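Local coordinates for nisin biosynthesis protein NisC (Lactococcus lactis subsp. lactis, PDB 2G0D) that cyclises the lantibiotic nisin, most probably using its bound zinc ion to help form the thioether rings of the peptide, at residues 200-205 with 236-241; 249-254 with 273-278; 280-285 with 328-333. All coordinates share one frame; numbering follows the deposited sequence.

Contact 1: residues 200-205 with 236-241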
ATOM      1  N   LEU A 200     -10.462   7.156  15.391  1.00 35.50           N
ATOM      2  CA  LEU A 200     -10.586   6.303  14.220  1.00 35.58           C
ATOM      3  C   LEU A 200      -9.631   6.814  13.139  1.00 35.03           C
ATOM      4  O   LEU A 200      -9.802   7.938  12.632  1.00 34.93           O
ATOM      5  CB  LEU A 200     -12.022   6.350  13.692  1.00 35.56           C
ATOM      6  CG  LEU A 200     -12.405   5.492  12.485  1.00 36.75           C
ATOM      7  CD1 LEU A 200     -12.233   3.987  12.805  1.00 36.06           C
ATOM      8  CD2 LEU A 200     -13.848   5.808  12.043  1.00 36.28           C
ATOM      9  N   ASN A 201      -8.629   6.001  12.802  1.00 34.46           N
ATOM     10  CA  ASN A 201      -7.647   6.351  11.759  1.00 33.65           C
ATOM     11  C   ASN A 201      -8.295   6.318  10.370  1.00 33.00           C
ATOM     12  O   ASN A 201      -9.020   5.375  10.030  1.00 31.81           O
ATOM     13  CB  ASN A 201      -6.410   5.441  11.844  1.00 33.68           C
ATOM     14  CG  ASN A 201      -5.289   5.887  10.922  1.00 33.08           C
ATOM     15  OD1 ASN A 201      -5.458   5.934   9.700  1.00 30.72           O
ATOM     16  ND2 ASN A 201      -4.133   6.199  11.499  1.00 31.11           N
ATOM     17  N   MET A 202      -8.051   7.378   9.597  1.00 32.92           N
ATOM     18  CA  MET A 202      -8.773   7.634   8.343  1.00 32.35           C
ATOM     19  C   MET A 202      -7.853   7.666   7.120  1.00 32.01           C
ATOM     20  O   MET A 202      -8.238   8.103   6.030  1.00 31.64           O
ATOM     21  CB  MET A 202      -9.574   8.938   8.482  1.00 33.34           C
ATOM     22  CG  MET A 202     -10.773   8.861   9.495  1.00 33.07           C
ATOM     23  SD  MET A 202     -12.154   7.914   8.814  1.00 34.76           S
ATOM     24  CE  MET A 202     -11.830   6.391   9.592  1.00 39.00           C
ATOM     25  N   GLY A 203      -6.632   7.192   7.317  1.00 31.84           N
ATOM     26  CA  GLY A 203      -5.641   7.096   6.246  1.00 31.48           C
ATOM     27  C   GLY A 203      -5.779   5.789   5.495  1.00 31.04           C
ATOM     28  O   GLY A 203      -6.379   4.839   5.989  1.00 30.69           O
ATOM     29  N   LEU A 204      -5.223   5.746   4.295  1.00 31.25           N
ATOM     30  CA  LEU A 204      -5.204   4.518   3.508  1.00 31.87           C
ATOM     31  C   LEU A 204      -4.276   3.486   4.129  1.00 31.36           C
ATOM     32  O   LEU A 204      -4.639   2.307   4.286  1.00 31.33           O
ATOM     33  CB  LEU A 204      -4.739   4.815   2.072  1.00 32.20           C
ATOM     34  CG  LEU A 204      -4.678   3.606   1.123  1.00 33.85           C
ATOM     35  CD1 LEU A 204      -6.087   3.245   0.719  1.00 35.59           C
ATOM     36  CD2 LEU A 204      -3.854   3.881  -0.109  1.00 32.73           C
ATOM     37  N   ALA A 205      -3.069   3.940   4.451  1.00 30.98           N
ATOM     38  CA  ALA A 205      -1.977   3.084   4.916  1.00 31.61           C
ATOM     39  C   ALA A 205      -2.251   2.425   6.277  1.00 31.77           C
ATOM     40  O   ALA A 205      -1.852   1.276   6.505  1.00 32.32           O
ATOM     41  CB  ALA A 205      -0.676   3.892   4.974  1.00 30.77           C
ATOM     42  N   ILE A 236     -17.551   3.609   3.291  1.00 32.58           N
ATOM     43  CA  ILE A 236     -17.740   4.712   2.366  1.00 32.74           C
ATOM     44  C   ILE A 236     -18.704   5.740   2.953  1.00 32.90           C
ATOM     45  O   ILE A 236     -18.448   6.939   2.889  1.00 32.11           O
ATOM     46  CB  ILE A 236     -18.180   4.242   0.962  1.00 33.07           C
ATOM     47  CG1 ILE A 236     -17.070   3.415   0.306  1.00 32.00           C
ATOM     48  CG2 ILE A 236     -18.483   5.451   0.060  1.00 31.90           C
ATOM     49  CD1 ILE A 236     -17.569   2.499  -0.790  1.00 32.91           C
ATOM     50  N   PHE A 237     -19.794   5.260   3.554  1.00 33.74           N
ATOM     51  CA  PHE A 237     -20.764   6.121   4.256  1.00 33.51           C
ATOM     52  C   PHE A 237     -20.071   7.001   5.318  1.00 33.41           C
ATOM     53  O   PHE A 237     -20.432   8.178   5.487  1.00 33.15           O
ATOM     54  CB  PHE A 237     -21.873   5.255   4.883  1.00 34.26           C
ATOM     55  CG  PHE A 237     -22.929   6.033   5.643  1.00 34.86           C
ATOM     56  CD1 PHE A 237     -24.165   6.300   5.066  1.00 36.55           C
ATOM     57  CD2 PHE A 237     -22.710   6.443   6.959  1.00 36.74           C
ATOM     58  CE1 PHE A 237     -25.175   6.992   5.783  1.00 35.65           C
ATOM     59  CE2 PHE A 237     -23.704   7.144   7.682  1.00 36.03           C
ATOM     60  CZ  PHE A 237     -24.934   7.409   7.086  1.00 34.75           C
ATOM     61  N   ILE A 238     -19.070   6.440   6.008  1.00 33.05           N
ATOM     62  CA  ILE A 238     -18.310   7.197   7.014  1.00 33.34           C
ATOM     63  C   ILE A 238     -17.422   8.262   6.354  1.00 33.59           C
ATOM     64  O   ILE A 238     -17.288   9.363   6.877  1.00 33.94           O
ATOM     65  CB  ILE A 238     -17.479   6.286   7.970  1.00 33.31           C
ATOM     66  CG1 ILE A 238     -18.407   5.432   8.847  1.00 33.40           C
ATOM     67  CG2 ILE A 238     -16.550   7.127   8.850  1.00 32.51           C
ATOM     68  CD1 ILE A 238     -17.706   4.304   9.575  1.00 33.84           C
ATOM     69  N   TYR A 239     -16.825   7.938   5.208  1.00 33.44           N
ATOM     70  CA  TYR A 239     -16.106   8.959   4.440  1.00 33.49           C
ATOM     71  C   TYR A 239     -17.036  10.078   3.982  1.00 33.93           C
ATOM     72  O   TYR A 239     -16.703  11.260   4.133  1.00 34.09           O
ATOM     73  CB  TYR A 239     -15.270   8.349   3.301  1.00 32.60           C
ATOM     74  CG  TYR A 239     -13.948   7.875   3.840  1.00 31.79           C
ATOM     75  CD1 TYR A 239     -12.847   8.742   3.926  1.00 30.54           C
ATOM     76  CD2 TYR A 239     -13.817   6.582   4.348  1.00 31.72           C
ATOM     77  CE1 TYR A 239     -11.636   8.318   4.489  1.00 30.39           C
ATOM     78  CE2 TYR A 239     -12.619   6.142   4.895  1.00 31.69           C
ATOM     79  CZ  TYR A 239     -11.538   7.009   4.962  1.00 30.82           C
ATOM     80  OH  TYR A 239     -10.380   6.542   5.505  1.00 31.12           O
ATOM     81  N   GLU A 240     -18.208   9.708   3.471  1.00 34.19           N
ATOM     82  CA  GLU A 240     -19.177  10.684   2.994  1.00 35.10           C
ATOM     83  C   GLU A 240     -19.642  11.591   4.127  1.00 35.47           C
ATOM     84  O   GLU A 240     -19.844  12.795   3.919  1.00 35.49           O
ATOM     85  CB  GLU A 240     -20.401   9.996   2.336  1.00 35.29           C
ATOM     86  CG  GLU A 240     -20.159   9.445   0.916  1.00 35.33           C
ATOM     87  CD  GLU A 240     -19.849  10.548  -0.101  1.00 36.02           C
ATOM     88  OE1 GLU A 240     -20.781  11.033  -0.782  1.00 35.44           O
ATOM     89  OE2 GLU A 240     -18.662  10.940  -0.211  1.00 36.01           O
ATOM     90  N   LYS A 241     -19.804  11.020   5.321  1.00 36.09           N
ATOM     91  CA  LYS A 241     -20.343  11.788   6.449  1.00 36.78           C
ATOM     92  C   LYS A 241     -19.329  12.795   6.980  1.00 36.48           C
ATOM     93  O   LYS A 241     -19.677  13.944   7.250  1.00 36.29           O
ATOM     94  CB  LYS A 241     -20.826  10.883   7.590  1.00 37.32           C
ATOM     95  CG  LYS A 241     -21.987  11.484   8.424  1.00 38.65           C
ATOM     96  CD  LYS A 241     -23.347  11.233   7.723  1.00 41.18           C
ATOM     97  CE  LYS A 241     -24.547  11.607   8.587  1.00 41.80           C
ATOM     98  NZ  LYS A 241     -24.762  13.095   8.679  1.00 43.69           N
TER

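Contact 2: residues 249-254 with 273-278. With ZN (zinc ion), chain B.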
ATOM      1  N   GLN A 249     -13.721  21.208   0.746  1.00 31.57           N
ATOM      2  CA  GLN A 249     -14.290  20.088  -0.003  1.00 32.11           C
ATOM      3  C   GLN A 249     -13.162  19.156  -0.465  1.00 31.98           C
ATOM      4  O   GLN A 249     -12.072  19.615  -0.827  1.00 32.73           O
ATOM      5  CB  GLN A 249     -15.106  20.596  -1.190  1.00 31.95           C
ATOM      6  CG  GLN A 249     -15.814  19.503  -1.962  1.00 33.64           C
ATOM      7  CD  GLN A 249     -16.809  20.042  -2.978  1.00 33.78           C
ATOM      8  OE1 GLN A 249     -16.687  21.173  -3.456  1.00 33.68           O
ATOM      9  NE2 GLN A 249     -17.795  19.218  -3.323  1.00 33.07           N
ATOM     10  N   PHE A 250     -13.433  17.858  -0.408  1.00 32.08           N
ATOM     11  CA  PHE A 250     -12.507  16.784  -0.817  1.00 32.19           C
ATOM     12  C   PHE A 250     -11.338  16.581   0.149  1.00 32.25           C
ATOM     13  O   PHE A 250     -10.313  16.003  -0.221  1.00 32.64           O
ATOM     14  CB  PHE A 250     -12.003  16.958  -2.264  1.00 31.43           C
ATOM     15  CG  PHE A 250     -13.091  17.209  -3.265  1.00 31.25           C
ATOM     16  CD1 PHE A 250     -14.104  16.286  -3.465  1.00 30.92           C
ATOM     17  CD2 PHE A 250     -13.104  18.380  -4.015  1.00 31.14           C
ATOM     18  CE1 PHE A 250     -15.117  16.532  -4.396  1.00 29.90           C
ATOM     19  CE2 PHE A 250     -14.121  18.624  -4.948  1.00 31.47           C
ATOM     20  CZ  PHE A 250     -15.118  17.690  -5.132  1.00 29.03           C
ATOM     21  N   LEU A 251     -11.510  17.043   1.383  1.00 32.19           N
ATOM     22  CA  LEU A 251     -10.492  16.882   2.436  1.00 32.06           C
ATOM     23  C   LEU A 251     -11.049  16.122   3.646  1.00 31.87           C
ATOM     24  O   LEU A 251     -12.242  16.183   3.934  1.00 31.28           O
ATOM     25  CB  LEU A 251      -9.890  18.227   2.864  1.00 31.24           C
ATOM     26  CG  LEU A 251      -8.870  18.844   1.893  1.00 31.80           C
ATOM     27  CD1 LEU A 251      -8.627  20.295   2.199  1.00 28.99           C
ATOM     28  CD2 LEU A 251      -7.522  18.032   1.843  1.00 30.75           C
ATOM     29  N   TRP A 252     -10.168  15.377   4.308  1.00 31.26           N
ATOM     30  CA  TRP A 252     -10.510  14.595   5.472  1.00 31.29           C
ATOM     31  C   TRP A 252      -9.368  14.721   6.460  1.00 32.01           C
ATOM     32  O   TRP A 252      -8.181  14.715   6.065  1.00 32.75           O
ATOM     33  CB  TRP A 252     -10.668  13.111   5.095  1.00 30.68           C
ATOM     34  CG  TRP A 252     -11.955  12.756   4.394  1.00 29.21           C
ATOM     35  CD1 TRP A 252     -13.088  12.274   4.982  1.00 29.05           C
ATOM     36  CD2 TRP A 252     -12.228  12.801   2.978  1.00 27.83           C
ATOM     37  NE1 TRP A 252     -14.060  12.037   4.031  1.00 27.44           N
ATOM     38  CE2 TRP A 252     -13.563  12.345   2.796  1.00 28.52           C
ATOM     39  CE3 TRP A 252     -11.480  13.161   1.849  1.00 27.30           C
ATOM     40  CZ2 TRP A 252     -14.166  12.260   1.536  1.00 29.22           C
ATOM     41  CZ3 TRP A 252     -12.080  13.084   0.589  1.00 28.56           C
ATOM     42  CH2 TRP A 252     -13.423  12.648   0.446  1.00 29.41           C
ATOM     43  N   LYS A 253      -9.709  14.830   7.739  1.00 32.24           N
ATOM     44  CA  LYS A 253      -8.714  14.736   8.805  1.00 32.77           C
ATOM     45  C   LYS A 253      -8.151  13.317   8.854  1.00 32.84           C
ATOM     46  O   LYS A 253      -8.802  12.359   8.408  1.00 32.92           O
ATOM     47  CB  LYS A 253      -9.341  15.072  10.157  1.00 33.11           C
ATOM     48  CG  LYS A 253      -9.961  16.456  10.247  1.00 34.71           C
ATOM     49  CD  LYS A 253     -10.890  16.553  11.448  1.00 37.95           C
ATOM     50  CE  LYS A 253     -10.162  16.426  12.768  1.00 39.42           C
ATOM     51  NZ  LYS A 253     -11.146  16.166  13.859  1.00 39.81           N
ATOM     52  N   ASP A 254      -6.945  13.188   9.408  1.00 33.12           N
ATOM     53  CA  ASP A 254      -6.257  11.898   9.522  1.00 33.10           C
ATOM     54  C   ASP A 254      -6.991  10.967  10.476  1.00 33.07           C
ATOM     55  O   ASP A 254      -6.907   9.747  10.349  1.00 33.10           O
ATOM     56  CB  ASP A 254      -4.837  12.090  10.068  1.00 32.72           C
ATOM     57  CG  ASP A 254      -3.844  12.602   9.035  1.00 33.10           C
ATOM     58  OD1 ASP A 254      -4.230  12.933   7.888  1.00 33.07           O
ATOM     59  OD2 ASP A 254      -2.652  12.686   9.406  1.00 31.68           O
ATOM     60  N   ILE A 273      -3.231  18.506   7.598  1.00 39.37           N
ATOM     61  CA  ILE A 273      -3.679  17.483   6.662  1.00 37.41           C
ATOM     62  C   ILE A 273      -2.717  17.597   5.480  1.00 37.12           C
ATOM     63  O   ILE A 273      -2.231  18.701   5.180  1.00 36.37           O
ATOM     64  CB  ILE A 273      -5.119  17.760   6.184  1.00 36.89           C
ATOM     65  CG1 ILE A 273      -6.098  17.819   7.370  1.00 35.55           C
ATOM     66  CG2 ILE A 273      -5.563  16.735   5.131  1.00 35.73           C
ATOM     67  CD1 ILE A 273      -7.403  18.527   7.020  1.00 32.03           C
ATOM     68  N   ARG A 274      -2.428  16.478   4.823  1.00 36.07           N
ATOM     69  CA  ARG A 274      -1.573  16.514   3.652  1.00 35.82           C
ATOM     70  C   ARG A 274      -2.184  15.696   2.520  1.00 34.72           C
ATOM     71  O   ARG A 274      -3.086  14.906   2.764  1.00 34.37           O
ATOM     72  CB  ARG A 274      -0.168  16.028   4.006  1.00 36.49           C
ATOM     73  CG  ARG A 274      -0.007  14.516   4.004  1.00 38.47           C
ATOM     74  CD  ARG A 274       1.345  14.120   4.551  1.00 42.21           C
ATOM     75  NE  ARG A 274       2.451  14.722   3.804  1.00 42.94           N
ATOM     76  CZ  ARG A 274       3.704  14.765   4.251  1.00 43.42           C
ATOM     77  NH1 ARG A 274       4.002  14.228   5.429  1.00 41.65           N
ATOM     78  NH2 ARG A 274       4.657  15.336   3.523  1.00 42.53           N
ATOM     79  N   ASP A 275      -1.715  15.909   1.287  1.00 33.75           N
ATOM     80  CA  ASP A 275      -2.144  15.075   0.158  1.00 32.70           C
ATOM     81  C   ASP A 275      -1.084  14.027  -0.074  1.00 32.04           C
ATOM     82  O   ASP A 275       0.024  14.334  -0.529  1.00 31.42           O
ATOM     83  CB  ASP A 275      -2.385  15.898  -1.111  1.00 32.25           C
ATOM     84  CG  ASP A 275      -3.610  16.806  -1.002  1.00 33.80           C
ATOM     85  OD1 ASP A 275      -4.696  16.306  -0.619  1.00 35.00           O
ATOM     86  OD2 ASP A 275      -3.479  18.017  -1.316  1.00 31.60           O
ATOM     87  N   ALA A 276      -1.427  12.793   0.284  1.00 31.77           N
ATOM     88  CA  ALA A 276      -0.497  11.663   0.235  1.00 31.34           C
ATOM     89  C   ALA A 276      -1.221  10.367  -0.068  1.00 30.83           C
ATOM     90  O   ALA A 276      -2.446  10.271   0.035  1.00 30.76           O
ATOM     91  CB  ALA A 276       0.299  11.530   1.569  1.00 30.92           C
ATOM     92  N   TRP A 277      -0.446   9.368  -0.470  1.00 30.85           N
ATOM     93  CA  TRP A 277      -0.949   8.011  -0.565  1.00 30.13           C
ATOM     94  C   TRP A 277      -1.333   7.488   0.830  1.00 29.94           C
ATOM     95  O   TRP A 277      -2.446   7.019   1.033  1.00 30.79           O
ATOM     96  CB  TRP A 277       0.095   7.112  -1.263  1.00 29.30           C
ATOM     97  CG  TRP A 277      -0.207   5.642  -1.182  1.00 28.59           C
ATOM     98  CD1 TRP A 277      -0.996   4.922  -2.031  1.00 28.67           C
ATOM     99  CD2 TRP A 277       0.298   4.711  -0.210  1.00 28.59           C
ATOM    100  NE1 TRP A 277      -1.031   3.584  -1.642  1.00 30.00           N
ATOM    101  CE2 TRP A 277      -0.251   3.432  -0.523  1.00 28.85           C
ATOM    102  CE3 TRP A 277       1.139   4.834   0.910  1.00 28.83           C
ATOM    103  CZ2 TRP A 277       0.039   2.281   0.223  1.00 29.72           C
ATOM    104  CZ3 TRP A 277       1.434   3.679   1.665  1.00 29.11           C
ATOM    105  CH2 TRP A 277       0.882   2.419   1.313  1.00 28.69           C
ATOM    106  N   CYS A 278      -0.427   7.587   1.796  1.00 30.44           N
ATOM    107  CA  CYS A 278      -0.681   7.015   3.120  1.00 30.19           C
ATOM    108  C   CYS A 278      -1.855   7.642   3.905  1.00 30.56           C
ATOM    109  O   CYS A 278      -2.615   6.929   4.563  1.00 29.66           O
ATOM    110  CB  CYS A 278       0.589   7.055   3.960  1.00 30.91           C
ATOM    111  SG  CYS A 278       1.328   8.692   4.143  1.00 30.02           S
TER
HETATM  112 ZN    ZN B 416       3.585   8.142   4.367  1.00 35.09          ZN
HETATM  113  O   HOH W   1      -2.997  13.995   5.724  1.00 32.56           O
HETATM  114  O   HOH W   2       3.800   7.440   6.419  1.00 43.27           O

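Contact 3: residues 280-285 with 328-333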
ATOM      1  N   GLY A 280      -4.807  11.055   3.480  1.00 31.35           N
ATOM      2  CA  GLY A 280      -5.349  12.197   2.736  1.00 31.09           C
ATOM      3  C   GLY A 280      -6.001  11.812   1.418  1.00 30.92           C
ATOM      4  O   GLY A 280      -6.089  10.620   1.067  1.00 29.84           O
ATOM      5  N   GLY A 281      -6.435  12.843   0.694  1.00 30.20           N
ATOM      6  CA  GLY A 281      -7.191  12.694  -0.551  1.00 30.60           C
ATOM      7  C   GLY A 281      -6.704  11.676  -1.571  1.00 30.12           C
ATOM      8  O   GLY A 281      -7.492  10.885  -2.032  1.00 30.55           O
ATOM      9  N   PRO A 282      -5.410  11.707  -1.946  1.00 30.54           N
ATOM     10  CA  PRO A 282      -4.975  10.745  -2.988  1.00 30.30           C
ATOM     11  C   PRO A 282      -5.247   9.292  -2.641  1.00 29.80           C
ATOM     12  O   PRO A 282      -5.802   8.579  -3.463  1.00 30.41           O
ATOM     13  CB  PRO A 282      -3.473  11.022  -3.131  1.00 29.29           C
ATOM     14  CG  PRO A 282      -3.364  12.531  -2.700  1.00 29.91           C
ATOM     15  CD  PRO A 282      -4.294  12.586  -1.520  1.00 29.68           C
ATOM     16  N   GLY A 283      -4.906   8.869  -1.435  1.00 30.24           N
ATOM     17  CA  GLY A 283      -5.198   7.487  -1.010  1.00 29.99           C
ATOM     18  C   GLY A 283      -6.681   7.229  -0.814  1.00 29.59           C
ATOM     19  O   GLY A 283      -7.189   6.180  -1.184  1.00 28.72           O
ATOM     20  N   ILE A 284      -7.374   8.191  -0.209  1.00 30.17           N
ATOM     21  CA  ILE A 284      -8.827   8.107  -0.016  1.00 29.11           C
ATOM     22  C   ILE A 284      -9.557   7.973  -1.366  1.00 29.54           C
ATOM     23  O   ILE A 284     -10.557   7.266  -1.447  1.00 29.99           O
ATOM     24  CB  ILE A 284      -9.348   9.305   0.839  1.00 29.95           C
ATOM     25  CG1 ILE A 284      -8.890   9.157   2.302  1.00 27.32           C
ATOM     26  CG2 ILE A 284     -10.878   9.473   0.724  1.00 27.61           C
ATOM     27  CD1 ILE A 284      -8.841  10.469   3.065  1.00 27.31           C
ATOM     28  N   SER A 285      -9.046   8.606  -2.428  1.00 28.97           N
ATOM     29  CA  SER A 285      -9.693   8.504  -3.752  1.00 28.32           C
ATOM     30  C   SER A 285      -9.741   7.064  -4.254  1.00 28.11           C
ATOM     31  O   SER A 285     -10.626   6.712  -5.022  1.00 28.04           O
ATOM     32  CB  SER A 285      -9.015   9.394  -4.799  1.00 28.18           C
ATOM     33  OG  SER A 285      -7.735   8.898  -5.220  1.00 29.33           O
ATOM     34  N   SER A 328       5.703  11.188  -6.129  1.00 26.89           N
ATOM     35  CA  SER A 328       5.676   9.978  -6.971  1.00 27.02           C
ATOM     36  C   SER A 328       4.469   9.086  -6.644  1.00 27.69           C
ATOM     37  O   SER A 328       3.885   8.439  -7.533  1.00 28.00           O
ATOM     38  CB  SER A 328       6.993   9.187  -6.902  1.00 26.85           C
ATOM     39  OG  SER A 328       8.014   9.880  -7.616  1.00 26.38           O
ATOM     40  N   GLY A 329       4.063   9.068  -5.372  1.00 27.99           N
ATOM     41  CA  GLY A 329       2.877   8.276  -4.985  1.00 28.21           C
ATOM     42  C   GLY A 329       1.604   8.831  -5.587  1.00 27.84           C
ATOM     43  O   GLY A 329       0.794   8.082  -6.082  1.00 29.11           O
ATOM     44  N   LEU A 330       1.434  10.151  -5.554  1.00 28.28           N
ATOM     45  CA  LEU A 330       0.285  10.848  -6.199  1.00 27.40           C
ATOM     46  C   LEU A 330       0.241  10.545  -7.692  1.00 27.99           C
ATOM     47  O   LEU A 330      -0.785  10.177  -8.254  1.00 28.90           O
ATOM     48  CB  LEU A 330       0.439  12.365  -5.965  1.00 27.71           C
ATOM     49  CG  LEU A 330      -0.309  12.942  -4.741  1.00 27.66           C
ATOM     50  CD1 LEU A 330       0.166  12.298  -3.448  1.00 24.72           C
ATOM     51  CD2 LEU A 330      -0.244  14.482  -4.651  1.00 25.72           C
ATOM     52  N   ILE A 331       1.389  10.697  -8.342  1.00 28.05           N
ATOM     53  CA  ILE A 331       1.518  10.403  -9.752  1.00 28.10           C
ATOM     54  C   ILE A 331       1.117   8.951 -10.096  1.00 27.89           C
ATOM     55  O   ILE A 331       0.377   8.706 -11.051  1.00 28.04           O
ATOM     56  CB  ILE A 331       2.959  10.800 -10.253  1.00 29.03           C
ATOM     57  CG1 ILE A 331       3.101  12.332 -10.272  1.00 28.36           C
ATOM     58  CG2 ILE A 331       3.279  10.242 -11.643  1.00 28.57           C
ATOM     59  CD1 ILE A 331       2.190  13.095 -11.304  1.00 30.03           C
ATOM     60  N   GLU A 332       1.584   7.994  -9.314  1.00 28.22           N
ATOM     61  CA  GLU A 332       1.272   6.607  -9.585  1.00 27.81           C
ATOM     62  C   GLU A 332      -0.207   6.257  -9.417  1.00 27.98           C
ATOM     63  O   GLU A 332      -0.737   5.355 -10.108  1.00 26.32           O
ATOM     64  CB  GLU A 332       2.142   5.660  -8.742  1.00 26.96           C
ATOM     65  CG  GLU A 332       2.054   4.225  -9.275  1.00 28.92           C
ATOM     66  CD  GLU A 332       2.781   4.027 -10.608  1.00 28.46           C
ATOM     67  OE1 GLU A 332       3.644   4.873 -10.932  1.00 28.02           O
ATOM     68  OE2 GLU A 332       2.521   3.019 -11.327  1.00 27.82           O
ATOM     69  N   ILE A 333      -0.842   6.923  -8.452  1.00 26.85           N
ATOM     70  CA  ILE A 333      -2.289   6.844  -8.308  1.00 27.10           C
ATOM     71  C   ILE A 333      -3.027   7.397  -9.542  1.00 28.16           C
ATOM     72  O   ILE A 333      -3.974   6.762 -10.019  1.00 28.82           O
ATOM     73  CB  ILE A 333      -2.757   7.558  -7.030  1.00 26.60           C
ATOM     74  CG1 ILE A 333      -2.191   6.852  -5.794  1.00 25.35           C
ATOM     75  CG2 ILE A 333      -4.286   7.569  -6.975  1.00 28.26           C
ATOM     76  CD1 ILE A 333      -2.105   7.749  -4.548  1.00 28.83           C
TER

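Contact 1: residues 200-205 with 236-241
Ile238 meets Leu200 first: its CG2 branch sits 4.4 Å from Leu200 CD2 and about as far from Met202 SD. These are loose apolar touches, made from one side of helix 226-242. One residue on, Tyr239 carries the polar part of the contact. Its OH donates to Met202 O at 2.7 Å, and the acceptor lies at the ring's edge, in plane with it. On the carbonyl side the approach is far from straight: the C=O...OH angle is 102°, with the hydroxyl well above the carbonyl plane. The Met202 side chain starts out anti to its own carbonyl carbon (chi1 -68°) and bends again at chi2 and chi3. It runs past the tyrosine in the opposite direction, and SD lies oblique to the ring, 4.5 Å from the centroid of the Tyr239 ring. That is a Met-aromatic contact, weighted to the phenol end, as SD is 4.0 Å from Tyr239 CZ. Across from the helix, Asn201 OD1 accepts from Gly203 N in an Asx turn that shapes the bend after Met202. Next along, Glu240 turns to Lys303, Tyr288 and Tyr299 instead. The contact ties helix 226-242 to the end of the short strand 200-201, with Leu208 of helix 208-221 packed against Met202, Ile238 and Tyr239, and helix 281-294 touching the tyrosine through Ile284, Leu287 and Tyr288.

Contact 2: residues 249-254 with 273-278
Asp254 and Arg274 are joined through a single water, which donates to Asp254 OD1 and accepts from the backbone N of Arg274, each at 2.7 Å. The bridge spans one end of the pairing. At the other, the contact is apolar and centres on Ile273, whose branches gather at the carbonyl oxygen of Trp252. CG2, anti to its own backbone N, comes to 3.4 Å from Trp252 O, while Ile273 CG1 and CD1 are each 4.0 Å from that oxygen. CG2 also meets Leu251 CD2 at 4.0 Å, where the two side chains cross obliquely. That same leucine methyl lies 4.1 Å from Asp275 OD1, the two side chains running nearly perpendicular. Lys253 brushes Ile273 through its CA. The charged ends of both residues are engaged elsewhere: Asp275 OD1 in a salt bridge to Arg314 and OD2 with the backbone N of Leu316, Lys253 NZ with Glu260 and with Arg268 O. Trp252 NE1 donates to Tyr239 O. Further along, the segment 273-278 leads from this packing to the metal. Cys278 SG, set between its backbone N and carbonyl carbon (chi1 56°), binds zinc at 2.3 Å, and a water completes the site with Cys324 and His325. Two cysteines, one histidine and a water, whose place the substrate thiol probably takes, form the zinc site characteristic of LanC lanthionine cyclases.

Contact 3: residues 280-285 with 328-333
Pro282 reaches across to Leu330 and Ile333, and its ring can be followed atom by atom. CB meets both neighbours: Ile333 CD1 is 3.8 Å from Pro282 CB, and Leu330 CD1 is barely further. CG presses on the leucine alone, 3.6 Å from Leu330 CD1 and nearly as close to Leu330 CG, with the two side chains crossing at a slant. CD turns back to the incoming chain and packs on the carbonyl oxygen of Ala276, so one ring touches helix 327-341 through CB and CG and the zinc-ligand loop through CD. The segments 281-285 and 328-333 run in nearly the same direction, 28° apart, their axes 10.0 Å from each other at closest approach. Between them in sequence comes helix 298-314, which covers the pairing with Ala311 against Pro282, Ile307 and Leu308 against Ser285, and Met312 against Leu330. Such like-directed neighbours, linked through a further helix, are what the alpha-toroid of the LanC family is built from. One turn on from Leu330, Ile333 spreads its two arms. CG1 is anti to the carbonyl carbon, and a chi2 of 157° extends CD1 toward Pro282 CB. CG2, anti to the backbone N, sits 4.0 Å from Pro282 O. That oxygen accepts a hydrogen bond from Ser285 OG at 2.6 Å. The bond is bent at the carbonyl, with a C=O...OG angle of 135°, and keeps the serine hydroxyl folded onto its own helix. Ile333 CG2 also packs 4.1 Å from Ser285 OG. At the N-cap, Gly280 offers its carbonyl to Ile284 N, starting the helix that carries the proline.

Overall arrangement
All three contacts are buried, but contact 3 lies nearest the middle of the chain, about 11 Å from its centre to that of the molecule against about 16 Å for the other two. It alone pairs helix with helix, by van der Waals packing mostly between apolar side chains. Contact 1 sets a helix against a strand end and turn and adds a direct hydrogen bond; contact 2 joins two loops by packing and a water. The three form a continuous patch: Met202 N bonds to Asp254 O between contacts 1 and 2, Ala276 O receives Gly283 N between contacts 2 and 3, and Ile284 rests on Tyr239. Contact 2 includes a zinc ligand.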